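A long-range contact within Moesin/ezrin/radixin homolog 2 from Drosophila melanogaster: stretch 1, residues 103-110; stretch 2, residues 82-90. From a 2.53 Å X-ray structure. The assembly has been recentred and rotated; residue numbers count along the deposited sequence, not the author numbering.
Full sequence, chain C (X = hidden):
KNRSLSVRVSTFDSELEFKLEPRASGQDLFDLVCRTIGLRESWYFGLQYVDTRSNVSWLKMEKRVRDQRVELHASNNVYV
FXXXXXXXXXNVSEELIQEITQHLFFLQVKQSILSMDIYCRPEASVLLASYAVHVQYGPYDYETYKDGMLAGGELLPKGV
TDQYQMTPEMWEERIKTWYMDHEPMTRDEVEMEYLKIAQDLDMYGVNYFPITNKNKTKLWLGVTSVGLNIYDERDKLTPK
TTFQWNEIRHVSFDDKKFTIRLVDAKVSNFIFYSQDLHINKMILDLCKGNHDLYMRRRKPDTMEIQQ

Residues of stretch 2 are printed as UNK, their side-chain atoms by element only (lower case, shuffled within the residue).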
# COMPACT_ATOMS: atom_id res chain seq x y z
N HIS C 103 15.97 -4.34 -17.78
CA HIS C 103 16.97 -4.61 -18.80
C HIS C 103 17.70 -5.92 -18.53
O HIS C 103 17.89 -6.73 -19.44
CB HIS C 103 17.95 -3.44 -18.86
CG HIS C 103 18.95 -3.57 -19.95
ND1 HIS C 103 18.60 -3.54 -21.28
CD2 HIS C 103 20.29 -3.75 -19.91
CE1 HIS C 103 19.69 -3.69 -22.02
NE2 HIS C 103 20.73 -3.82 -21.20
N LEU C 104 18.13 -6.13 -17.29
CA LEU C 104 18.87 -7.34 -16.95
C LEU C 104 18.00 -8.59 -17.10
O LEU C 104 18.49 -9.65 -17.52
CB LEU C 104 19.45 -7.23 -15.54
CG LEU C 104 20.62 -6.26 -15.33
CD1 LEU C 104 21.17 -6.36 -13.92
CD2 LEU C 104 21.74 -6.52 -16.31
N PHE C 105 16.70 -8.50 -16.79
CA PHE C 105 15.80 -9.63 -17.05
C PHE C 105 15.59 -9.84 -18.54
O PHE C 105 15.56 -10.98 -19.02
CB PHE C 105 14.45 -9.43 -16.35
CG PHE C 105 14.39 -9.98 -14.96
CD1 PHE C 105 14.13 -11.33 -14.73
CD2 PHE C 105 14.57 -9.14 -13.87
CE1 PHE C 105 14.08 -11.84 -13.44
CE2 PHE C 105 14.51 -9.65 -12.56
CZ PHE C 105 14.26 -11.00 -12.35
N PHE C 106 15.43 -8.74 -19.29
CA PHE C 106 15.24 -8.85 -20.73
C PHE C 106 16.38 -9.61 -21.38
O PHE C 106 16.15 -10.51 -22.21
CB PHE C 106 15.09 -7.47 -21.37
CG PHE C 106 15.27 -7.48 -22.88
CD1 PHE C 106 14.26 -7.96 -23.70
CD2 PHE C 106 16.45 -7.04 -23.47
CE1 PHE C 106 14.43 -8.00 -25.10
CE2 PHE C 106 16.62 -7.08 -24.85
CZ PHE C 106 15.59 -7.56 -25.66
N LEU C 107 17.63 -9.28 -21.02
CA LEU C 107 18.77 -9.90 -21.68
C LEU C 107 18.92 -11.36 -21.27
O LEU C 107 19.22 -12.22 -22.12
CB LEU C 107 20.06 -9.14 -21.38
CG LEU C 107 20.20 -7.75 -22.01
CD1 LEU C 107 21.45 -7.08 -21.51
CD2 LEU C 107 20.23 -7.89 -23.52
N GLN C 108 18.70 -11.68 -20.00
CA GLN C 108 18.84 -13.07 -19.56
C GLN C 108 17.72 -13.95 -20.10
O GLN C 108 17.97 -15.09 -20.53
CB GLN C 108 18.87 -13.12 -18.04
CG GLN C 108 18.93 -14.50 -17.46
CD GLN C 108 18.95 -14.47 -15.95
OE1 GLN C 108 19.53 -13.55 -15.35
NE2 GLN C 108 18.28 -15.44 -15.31
N VAL C 109 16.47 -13.47 -20.08
CA VAL C 109 15.37 -14.28 -20.60
C VAL C 109 15.55 -14.53 -22.09
O VAL C 109 15.29 -15.64 -22.59
CB VAL C 109 14.02 -13.60 -20.29
CG1 VAL C 109 12.93 -14.30 -21.06
CG2 VAL C 109 13.72 -13.63 -18.77
N LYS C 110 15.98 -13.50 -22.84
CA LYS C 110 16.14 -13.68 -24.28
C LYS C 110 17.19 -14.74 -24.58
O LYS C 110 17.01 -15.56 -25.48
CB LYS C 110 16.48 -12.34 -24.96
CG LYS C 110 16.81 -12.48 -26.46
CD LYS C 110 16.64 -11.18 -27.24
CE LYS C 110 17.74 -10.17 -26.95
NZ LYS C 110 19.08 -10.80 -27.00
N UNK C 82 29.22 -14.97 -12.40
CA UNK C 82 28.13 -14.46 -13.23
C UNK C 82 27.06 -13.84 -12.34
O UNK C 82 26.65 -14.44 -11.33
c UNK C 82 27.53 -15.57 -14.07
o UNK C 82 28.53 -16.19 -14.84
N UNK C 83 26.59 -12.65 -12.71
CA UNK C 83 25.48 -11.98 -12.03
C UNK C 83 24.19 -12.28 -12.79
O UNK C 83 24.00 -11.80 -13.92
c UNK C 83 25.74 -10.47 -11.97
c UNK C 83 23.79 -8.95 -11.56
c UNK C 83 22.95 -8.24 -10.71
c UNK C 83 24.82 -9.73 -11.05
c UNK C 83 23.13 -8.31 -9.36
c UNK C 83 24.99 -9.79 -9.68
c UNK C 83 24.16 -9.09 -8.83
N UNK C 84 23.32 -13.08 -12.18
CA UNK C 84 22.10 -13.61 -12.80
C UNK C 84 20.89 -13.34 -11.93
O UNK C 84 20.98 -13.30 -10.70
c UNK C 84 23.12 -15.12 -15.30
c UNK C 84 23.80 -16.84 -13.77
c UNK C 84 23.98 -15.65 -16.28
c UNK C 84 24.65 -17.38 -14.75
c UNK C 84 22.12 -15.15 -13.00
o UNK C 84 25.57 -17.30 -16.97
c UNK C 84 23.03 -15.70 -14.04
c UNK C 84 24.73 -16.78 -16.00
N UNK C 85 19.72 -13.24 -12.57
CA UNK C 85 18.48 -13.38 -11.83
C UNK C 85 18.36 -14.83 -11.37
O UNK C 85 18.42 -15.75 -12.19
c UNK C 85 17.28 -13.01 -12.69
N UNK C 86 18.24 -15.02 -10.06
CA UNK C 86 18.00 -16.34 -9.50
C UNK C 86 16.51 -16.59 -9.27
O UNK C 86 16.06 -17.75 -9.27
c UNK C 86 19.59 -17.83 -6.29
c UNK C 86 18.67 -17.83 -7.49
c UNK C 86 19.59 -19.17 -5.58
n UNK C 86 20.46 -19.09 -4.38
c UNK C 86 18.79 -16.49 -8.19
N UNK C 87 15.75 -15.50 -9.09
CA UNK C 87 14.32 -15.54 -8.84
C UNK C 87 13.62 -14.64 -9.84
O UNK C 87 14.19 -13.63 -10.30
c UNK C 87 14.76 -15.85 -6.37
c UNK C 87 15.15 -17.89 -5.08
c UNK C 87 15.86 -15.28 -5.76
c UNK C 87 16.62 -15.98 -4.80
c UNK C 87 13.98 -15.10 -7.40
c UNK C 87 16.26 -17.29 -4.46
c UNK C 87 14.41 -17.17 -6.03
N UNK C 88 12.39 -15.00 -10.18
CA UNK C 88 11.63 -14.28 -11.19
C UNK C 88 10.34 -13.75 -10.59
O UNK C 88 9.69 -14.43 -9.80
c UNK C 88 14.63 -16.64 -14.54
c UNK C 88 11.28 -15.18 -12.37
c UNK C 88 14.31 -17.19 -13.31
c UNK C 88 12.79 -15.15 -14.34
c UNK C 88 13.87 -15.62 -15.05
c UNK C 88 13.21 -16.71 -12.60
c UNK C 88 12.45 -15.69 -13.11
N UNK C 89 9.94 -12.54 -10.98
CA UNK C 89 8.67 -12.00 -10.50
C UNK C 89 7.50 -12.82 -11.04
O UNK C 89 7.64 -13.63 -11.97
c UNK C 89 10.58 -11.69 -12.00
c UNK C 89 9.51 -10.68 -12.33
c UNK C 89 8.66 -10.58 -11.07
N UNK C 90 6.32 -12.62 -10.43
CA UNK C 90 5.14 -13.30 -10.94
C UNK C 90 4.50 -12.52 -12.08
O UNK C 90 3.93 -13.14 -12.99
o UNK C 90 2.33 -14.84 -8.02
o UNK C 90 3.93 -14.76 -6.49
c UNK C 90 4.12 -13.54 -9.83
c UNK C 90 3.54 -14.73 -7.69
c UNK C 90 4.57 -14.56 -8.81

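Position 82 carries one carbon followed by one oxygen, unbranched, and its side chain is out of reach of the helix. A lone hydroxyl on CB identifies Ser82, which takes no part in the contact.

Position 83 has one carbon and then a six-carbon ring with no heteroatom, and that ring comes up to CD1 of Leu104. This is Phe83. Its CA-to-CB bond points sideways, but the ring end comes nearer the helix: CE2 of Phe83 lies 4.1 Å from CD1 of Leu104, which sits at the ring edge, near its plane.

Position 84 shows one carbon, a six-carbon ring and one oxygen on that ring; its CA-to-CB bond points sideways, and its side chain comes nearest the helix at OE1 of Gln108. The ring oxygen makes it Tyr84, with CB of Tyr84 3.8 Å from OE1 of Gln108.

Position 85 has a single side-chain carbon, which points toward the helix and meets CE1 of Phe105; hence Ala85, the distance from CB of Ala85 to CE1 of Phe105 being 3.5 Å. Its backbone carries the polar part of the contact, with N of Ala85 donating to OE1 of Gln108 (2.8 Å, 154°) and NE2 of Gln108 donating to O of Ala85 (3.1 Å, 169°).

Position 86 has four carbons in a row ending in nitrogen, and its CA-to-CB bond points away from the helix, which its side chain does not touch. The chain is the signature of Lys86, and all four chi angles are t.

Position 87 again has one carbon and a plain six-carbon ring. Its CA-to-CB bond points away from the helix, and the closest approach is made by the backbone. This is Phe87, with O of Phe87 lying 3.3 Å from CZ of Phe105, at the edge of the Phe105 ring.

Position 88 repeats the one-carbon, six-carbon-ring pattern, and its ring reaches Phe105 and Val109, giving Phe88. CD2 of Phe88 lies 3.7 Å from CE1 of Phe105, and CE2 of Phe88 4.2 Å from CG2 of Val109. The ring centroids of Phe105 and Phe88 are 5.7 Å apart with planes at 64°, an offset edge-to-face pair in which Phe105 supplies the edge.

Position 89 has three carbons closing a ring onto the backbone nitrogen, and this ring packs against CZ of Phe105. The closure defines Pro89; CD of Pro89 is 3.8 Å from CZ of Phe105.

Position 90 has three carbons, the third bearing two oxygens, and lies beyond reach of the helix: Glu90, its carboxylate bonded elsewhere in the structure.

The helix crosses the strand at nearly a right angle (94°), their axes 8.8 Å apart at closest approach. With chi1 and chi2 both t, Gln108 extends to the strand, where its amide pairs with both polar backbone atoms of Ala85. Beside this clamp, Phe105 packs among Ala85, Phe88 and Pro89, joining polar anchoring to apolar packing across 371 Å² of buried surface.

Stretch 2, residues 82-90: SFYAKFFPE
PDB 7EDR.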